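Local coordinates for methyltransferase domain-containing protein (PDB 7CLU), which catalyses an O-methyl transfer in the prodigiosin synthetic pathway, using S-adenosyl-L-methionine as the methyl donor, at the interface of chains A and B. Sequence-based numbering; all coordinates share one arbitrary frame. Chains: chain A/B, Methyltransferase domain-containing protein.

Contacts 1 and 2 are two patches of one two-fold symmetric dimer interface, their C-alpha centres about 19 Å apart. Both draw on helices 15-26 and 286-298, with the chains exchanged: A:Leu290 and the loop residue B:Met64 belong to contact 1, B:Leu290 and A:Met64 to contact 2. Contact 1 is largely polar, contact 2 apolar, and each has its symmetry twin. Helix 286-298 of one subunit thus packs on the N-terminal dimerisation region of the other. The centre of contact 1 is about 26 Å from B:His247 and that of contact 2 about 27 Å from A:His247, the predicted catalytic base, which suggests structural roles.

Contact 1: the interface of chains A and B. Residues chain A 11, 286, 290; chain B 17, 21, 64, 66.
A:Gln11 meets B:Tyr66 at the edge of the phenol ring, in its plane, while B:Leu21 of the same chain as the tyrosine lies on one face, CD2 3.9 Å above the centre. The leucine's other methyl, CD1, reaches across to CB of A:Gln11 at 3.6 Å, so one branched side chain backs the ring and touches the partner too. Glutamine and tyrosine approach tip to tip, amide and ring planes turned 30° apart. The phenol OH donates to amide OE1 of A:Gln11 over 2.7 Å, on a lone pair in the carbonyl plane. An extended chain beyond CG carries the amide of A:Gln11 to the ring. Water 1 also joins OE1, at 2.8 Å, to the backbone O of B:Met64, so the amide oxygen is gripped by both the phenol and a water.

A further polar link is made by B:Gln17, whose chain bends at chi2 (86°) and turns its amide towards A:Glu286. NE2 donates to carboxylate OE2 at 3.2 Å in a nearly straight bond, 178° at the hydrogen. The donor reaches the anti side of the carboxylate and stands somewhat out of its plane, with the two flat groups steeply turned. An extended glutamate, CG anti to the backbone N, suits this reach from the start of helix 286-298. Over one face of the B:Gln17 amide lies CD1 of A:Leu290, 3.5 Å from CD, and CG of B:Met64 packs against the carboxylate carbon CD of A:Glu286 at 4.0 Å. Together these contacts contribute to the methyltransferase dimer interface and may set the register of the two subunits.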
ATOM      1  N   GLN A  11      -8.898   1.867   0.723  1.00 24.63           N
ATOM      2  CA  GLN A  11      -7.679   1.942  -0.078  1.00 25.80           C
ATOM      3  C   GLN A  11      -6.641   2.876   0.527  1.00 24.33           C
ATOM      4  O   GLN A  11      -5.441   2.585   0.458  1.00 22.92           O
ATOM      5  CB  GLN A  11      -8.015   2.345  -1.504  1.00 25.52           C
ATOM      6  CG  GLN A  11      -8.922   1.363  -2.172  1.00 25.05           C
ATOM      7  CD  GLN A  11      -8.848   1.452  -3.672  1.00 32.65           C
ATOM      8  OE1 GLN A  11      -9.659   2.135  -4.307  1.00 30.18           O
ATOM      9  NE2 GLN A  11      -7.866   0.765  -4.257  1.00 28.86           N
ATOM     10  N   GLU A 286      -4.888  -0.406 -14.587  1.00 23.88           N
ATOM     11  CA  GLU A 286      -4.652   0.202 -13.284  1.00 28.64           C
ATOM     12  C   GLU A 286      -3.195   0.078 -12.860  1.00 29.08           C
ATOM     13  O   GLU A 286      -2.556   1.076 -12.505  1.00 25.39           O
ATOM     14  CB  GLU A 286      -5.561  -0.416 -12.230  1.00 29.51           C
ATOM     15  CG  GLU A 286      -5.427   0.280 -10.887  1.00 25.99           C
ATOM     16  CD  GLU A 286      -6.494  -0.146  -9.919  1.00 30.30           C
ATOM     17  OE1 GLU A 286      -7.553  -0.616 -10.377  1.00 34.21           O
ATOM     18  OE2 GLU A 286      -6.270  -0.010  -8.698  1.00 30.31           O
ATOM     19  N   LEU A 290      -0.408   3.122 -12.209  1.00 24.54           N
ATOM     20  CA  LEU A 290       0.319   3.335 -10.962  1.00 21.64           C
ATOM     21  C   LEU A 290       1.815   3.136 -11.157  1.00 23.78           C
ATOM     22  O   LEU A 290       2.627   3.796 -10.490  1.00 20.29           O
ATOM     23  CB  LEU A 290      -0.210   2.399  -9.877  1.00 23.16           C
ATOM     24  CG  LEU A 290      -1.658   2.711  -9.492  1.00 22.16           C
ATOM     25  CD1 LEU A 290      -2.270   1.584  -8.684  1.00 27.32           C
ATOM     26  CD2 LEU A 290      -1.679   3.989  -8.695  1.00 26.83           C
TER
ATOM     27  N   GLN B  17      -1.910   2.669  -4.344  1.00 21.35           N
ATOM     28  CA  GLN B  17      -3.264   3.211  -4.339  1.00 22.53           C
ATOM     29  C   GLN B  17      -3.476   4.152  -3.169  1.00 21.28           C
ATOM     30  O   GLN B  17      -4.141   5.185  -3.313  1.00 21.74           O
ATOM     31  CB  GLN B  17      -4.285   2.071  -4.264  1.00 22.33           C
ATOM     32  CG  GLN B  17      -4.489   1.319  -5.560  1.00 24.33           C
ATOM     33  CD  GLN B  17      -3.497   0.195  -5.768  1.00 22.93           C
ATOM     34  OE1 GLN B  17      -2.517   0.028  -5.023  1.00 22.81           O
ATOM     35  NE2 GLN B  17      -3.757  -0.595  -6.785  1.00 28.71           N
ATOM     36  N   LEU B  21      -4.444   8.367  -3.414  1.00 23.53           N
ATOM     37  CA  LEU B  21      -5.592   9.011  -2.791  1.00 22.47           C
ATOM     38  C   LEU B  21      -5.172  10.125  -1.836  1.00 26.52           C
ATOM     39  O   LEU B  21      -5.759  11.214  -1.851  1.00 24.63           O
ATOM     40  CB  LEU B  21      -6.433   7.951  -2.065  1.00 23.56           C
ATOM     41  CG  LEU B  21      -7.227   7.095  -3.038  1.00 23.84           C
ATOM     42  CD1 LEU B  21      -7.854   5.875  -2.340  1.00 26.41           C
ATOM     43  CD2 LEU B  21      -8.315   7.942  -3.676  1.00 22.35           C
ATOM     44  N   MET B  64      -8.218   3.882 -11.065  1.00 26.89           N
ATOM     45  CA  MET B  64      -8.727   3.368  -9.803  1.00 24.53           C
ATOM     46  C   MET B  64     -10.237   3.535  -9.659  1.00 30.37           C
ATOM     47  O   MET B  64     -10.810   3.022  -8.689  1.00 28.69           O
ATOM     48  CB  MET B  64      -8.016   4.052  -8.623  1.00 27.03           C
ATOM     49  CG  MET B  64      -6.573   3.624  -8.461  1.00 27.18           C
ATOM     50  SD  MET B  64      -5.597   4.799  -7.523  0.94 22.44           S
ATOM     51  CE  MET B  64      -6.419   4.620  -5.935  1.00 22.91           C
ATOM     52  N   TYR B  66     -11.993   6.497  -9.311  1.00 31.30           N
ATOM     53  CA  TYR B  66     -12.455   7.655  -8.557  1.00 30.40           C
ATOM     54  C   TYR B  66     -12.825   8.828  -9.451  1.00 30.97           C
ATOM     55  O   TYR B  66     -13.594   9.702  -9.025  1.00 33.38           O
ATOM     56  CB  TYR B  66     -11.395   8.057  -7.519  1.00 29.72           C
ATOM     57  CG  TYR B  66     -11.318   7.018  -6.417  1.00 31.38           C
ATOM     58  CD1 TYR B  66     -12.265   6.998  -5.394  1.00 33.23           C
ATOM     59  CD2 TYR B  66     -10.353   6.009  -6.435  1.00 25.65           C
ATOM     60  CE1 TYR B  66     -12.234   6.028  -4.401  1.00 30.73           C
ATOM     61  CE2 TYR B  66     -10.310   5.042  -5.443  1.00 21.51           C
ATOM     62  CZ  TYR B  66     -11.253   5.057  -4.424  1.00 32.33           C
ATOM     63  OH  TYR B  66     -11.241   4.104  -3.430  1.00 29.05           O
TER
HETATM   64  O   HOH W   1     -10.239   1.172  -6.924  1.00 29.04           O

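Contact 2: the interface of chains A and B. Residues chain A 15-16, 19-20, 60, 64; chain B 107, 110, 290, 293.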
ATOM      1  N   PHE A  15      -1.851   0.589   2.750  1.00 22.46           N
ATOM      2  CA  PHE A  15      -0.459   0.432   3.165  1.00 22.68           C
ATOM      3  C   PHE A  15      -0.337  -0.475   4.389  1.00 21.35           C
ATOM      4  O   PHE A  15       0.730  -1.077   4.584  1.00 20.71           O
ATOM      5  CB  PHE A  15       0.217   1.811   3.407  1.00 20.47           C
ATOM      6  CG  PHE A  15      -0.359   2.589   4.576  1.00 21.53           C
ATOM      7  CD1 PHE A  15      -1.512   3.341   4.425  1.00 22.58           C
ATOM      8  CD2 PHE A  15       0.270   2.577   5.814  1.00 21.04           C
ATOM      9  CE1 PHE A  15      -2.053   4.043   5.505  1.00 23.29           C
ATOM     10  CE2 PHE A  15      -0.267   3.284   6.898  1.00 23.77           C
ATOM     11  CZ  PHE A  15      -1.435   4.007   6.730  1.00 22.27           C
ATOM     12  N   PHE A  16      -1.418  -0.648   5.168  1.00 21.74           N
ATOM     13  CA  PHE A  16      -1.425  -1.647   6.248  1.00 26.10           C
ATOM     14  C   PHE A  16      -1.089  -3.042   5.726  1.00 23.91           C
ATOM     15  O   PHE A  16      -0.173  -3.707   6.226  1.00 21.94           O
ATOM     16  CB  PHE A  16      -2.791  -1.718   6.936  1.00 25.26           C
ATOM     17  CG  PHE A  16      -3.083  -0.594   7.875  1.00 22.85           C
ATOM     18  CD1 PHE A  16      -2.239   0.501   7.982  1.00 21.15           C
ATOM     19  CD2 PHE A  16      -4.235  -0.637   8.662  1.00 26.77           C
ATOM     20  CE1 PHE A  16      -2.537   1.543   8.850  1.00 28.45           C
ATOM     21  CE2 PHE A  16      -4.533   0.396   9.549  1.00 30.73           C
ATOM     22  CZ  PHE A  16      -3.679   1.494   9.638  1.00 30.74           C
ATOM     23  N   LYS A  19       2.599  -3.439   4.273  1.00 22.35           N
ATOM     24  CA  LYS A  19       3.699  -3.551   5.230  1.00 25.10           C
ATOM     25  C   LYS A  19       3.572  -4.777   6.124  1.00 21.82           C
ATOM     26  O   LYS A  19       4.597  -5.295   6.593  1.00 22.04           O
ATOM     27  CB  LYS A  19       3.794  -2.286   6.086  1.00 22.91           C
ATOM     28  CG  LYS A  19       4.577  -1.149   5.430  1.00 21.38           C
ATOM     29  CD  LYS A  19       6.063  -1.503   5.352  1.00 23.63           C
ATOM     30  CE  LYS A  19       6.892  -0.331   4.884  1.00 27.41           C
ATOM     31  NZ  LYS A  19       8.348  -0.544   5.147  1.00 29.40           N
ATOM     32  N   ALA A  20       2.353  -5.276   6.377  1.00 21.60           N
ATOM     33  CA  ALA A  20       2.259  -6.572   7.050  1.00 21.21           C
ATOM     34  C   ALA A  20       2.945  -7.655   6.221  1.00 23.62           C
ATOM     35  O   ALA A  20       3.696  -8.477   6.753  1.00 21.40           O
ATOM     36  CB  ALA A  20       0.798  -6.953   7.329  1.00 20.26           C
ATOM     37  N   ALA A  60      -2.875 -10.838  11.908  1.00 23.44           N
ATOM     38  CA  ALA A  60      -3.112 -10.057  10.702  1.00 21.07           C
ATOM     39  C   ALA A  60      -2.921 -10.908   9.452  1.00 18.76           C
ATOM     40  O   ALA A  60      -3.749 -10.871   8.539  1.00 17.95           O
ATOM     41  CB  ALA A  60      -2.182  -8.829  10.667  1.00 17.25           C
ATOM     42  N   MET A  64      -5.751 -11.860   6.736  1.00 23.75           N
ATOM     43  CA  MET A  64      -5.574 -11.505   5.327  1.00 23.92           C
ATOM     44  C   MET A  64      -5.629 -12.709   4.397  1.00 24.84           C
ATOM     45  O   MET A  64      -5.651 -12.522   3.174  1.00 22.52           O
ATOM     46  CB  MET A  64      -4.237 -10.769   5.118  1.00 25.09           C
ATOM     47  CG  MET A  64      -4.174  -9.337   5.698  1.00 25.76           C
ATOM     48  SD  MET A  64      -2.479  -8.719   5.786  1.00 26.16           S
ATOM     49  CE  MET A  64      -2.070  -8.774   4.051  1.00 25.76           C
TER
ATOM     50  N   TRP B 107       4.208   3.139   9.992  1.00 26.26           N
ATOM     51  CA  TRP B 107       4.192   1.779   9.467  1.00 27.02           C
ATOM     52  C   TRP B 107       5.414   1.446   8.631  1.00 28.73           C
ATOM     53  O   TRP B 107       5.657   0.260   8.372  1.00 25.03           O
ATOM     54  CB  TRP B 107       2.941   1.558   8.650  1.00 22.32           C
ATOM     55  CG  TRP B 107       1.771   1.205   9.489  1.00 22.56           C
ATOM     56  CD1 TRP B 107       1.091   2.022  10.341  1.00 26.88           C
ATOM     57  CD2 TRP B 107       1.117  -0.062   9.533  1.00 25.35           C
ATOM     58  NE1 TRP B 107       0.039   1.331  10.920  1.00 27.23           N
ATOM     59  CE2 TRP B 107       0.038   0.049  10.439  1.00 26.50           C
ATOM     60  CE3 TRP B 107       1.337  -1.286   8.897  1.00 24.22           C
ATOM     61  CZ2 TRP B 107      -0.825  -1.022  10.712  1.00 24.64           C
ATOM     62  CZ3 TRP B 107       0.470  -2.355   9.180  1.00 24.86           C
ATOM     63  CH2 TRP B 107      -0.585  -2.209  10.064  1.00 26.48           C
ATOM     64  N   LEU B 110       7.496  -1.072  10.525  1.00 29.75           N
ATOM     65  CA  LEU B 110       6.711  -2.100  11.207  1.00 25.73           C
ATOM     66  C   LEU B 110       7.599  -3.245  11.680  1.00 28.38           C
ATOM     67  O   LEU B 110       7.468  -3.722  12.816  1.00 30.33           O
ATOM     68  CB  LEU B 110       5.602  -2.620  10.280  1.00 22.58           C
ATOM     69  CG  LEU B 110       4.796  -3.832  10.801  1.00 24.13           C
ATOM     70  CD1 LEU B 110       4.059  -3.478  12.104  1.00 21.70           C
ATOM     71  CD2 LEU B 110       3.815  -4.421   9.768  1.00 23.28           C
ATOM     72  N   LEU B 290      -5.540  -5.752  11.480  1.00 20.58           N
ATOM     73  CA  LEU B 290      -4.590  -4.759  11.001  1.00 25.56           C
ATOM     74  C   LEU B 290      -4.500  -3.590  11.967  1.00 22.41           C
ATOM     75  O   LEU B 290      -3.403  -3.087  12.239  1.00 21.58           O
ATOM     76  CB  LEU B 290      -4.989  -4.278   9.611  1.00 23.09           C
ATOM     77  CG  LEU B 290      -4.838  -5.361   8.551  1.00 19.91           C
ATOM     78  CD1 LEU B 290      -5.570  -4.953   7.273  1.00 24.05           C
ATOM     79  CD2 LEU B 290      -3.363  -5.669   8.322  1.00 21.49           C
ATOM     80  N   LEU B 293      -1.852  -4.114  14.683  1.00 21.02           N
ATOM     81  CA  LEU B 293      -0.524  -3.654  14.282  1.00 25.45           C
ATOM     82  C   LEU B 293      -0.426  -2.140  14.290  1.00 22.87           C
ATOM     83  O   LEU B 293       0.639  -1.591  14.593  1.00 26.35           O
ATOM     84  CB  LEU B 293      -0.164  -4.179  12.896  1.00 21.78           C
ATOM     85  CG  LEU B 293       0.014  -5.680  12.786  1.00 22.79           C
ATOM     86  CD1 LEU B 293       0.133  -6.055  11.322  1.00 21.37           C
ATOM     87  CD2 LEU B 293       1.228  -6.138  13.597  1.00 23.03           C
TER
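A:Phe16 and B:Trp107 stack face to face across this patch of the dimer interface, which is typical of the O-methyltransferase family in that the N-terminal dimerisation region of one subunit packs on helices of the other. The phenyl plane is only 11° from that of the indole six-membered ring, with centroids 4.1 Å apart. The overlap is offset: CD1 of the phenylalanine sits over the rim of the indole, and CE1 comes to 3.4 Å from CE2 of B:Trp107. The residue types suit this place: the phenyl ring has no polar atom to satisfy, and the broad indole offers a large, mostly apolar face.

A:Phe15 touches the same side of the indole at the rim of its five-membered ring, edge on, its plane turned 85°, with CE2 3.9 Å from CG of B:Trp107. Its CG lies between the backbone N and the carbonyl carbon (chi1 66°), the crowded position, which brings one face of its ring against CD1 of A:Phe16 and may help to brace the stack. Other groups meet the rim of the indole in its plane: CB of A:Lys19, and from the tryptophan's own chain the backbone O of B:Leu290. The lysine bends at chi2 and packs its methylenes CG, CD and CE beside the backbone O of B:Trp107, carrying its amine past the aromatic cluster.

Away from the stack the fit is looser and mainly aliphatic. B:Leu290 puts CB 3.8 Å from CD2 of A:Phe16, at the margin of the phenyl ring, and its methyl CD2 stands 4.1 Å from the thioether sulphur SD of A:Met64. The small side chain of A:Ala60 lets helix 286-298 come near, its CB 3.7 Å from CD1 of B:Leu293. Alanine serves similarly at A:Ala20, where CD2 of B:Leu110 lies 3.8 Å from CA; that methyl comes closer, 3.4 Å, to the backbone O of A:Lys19.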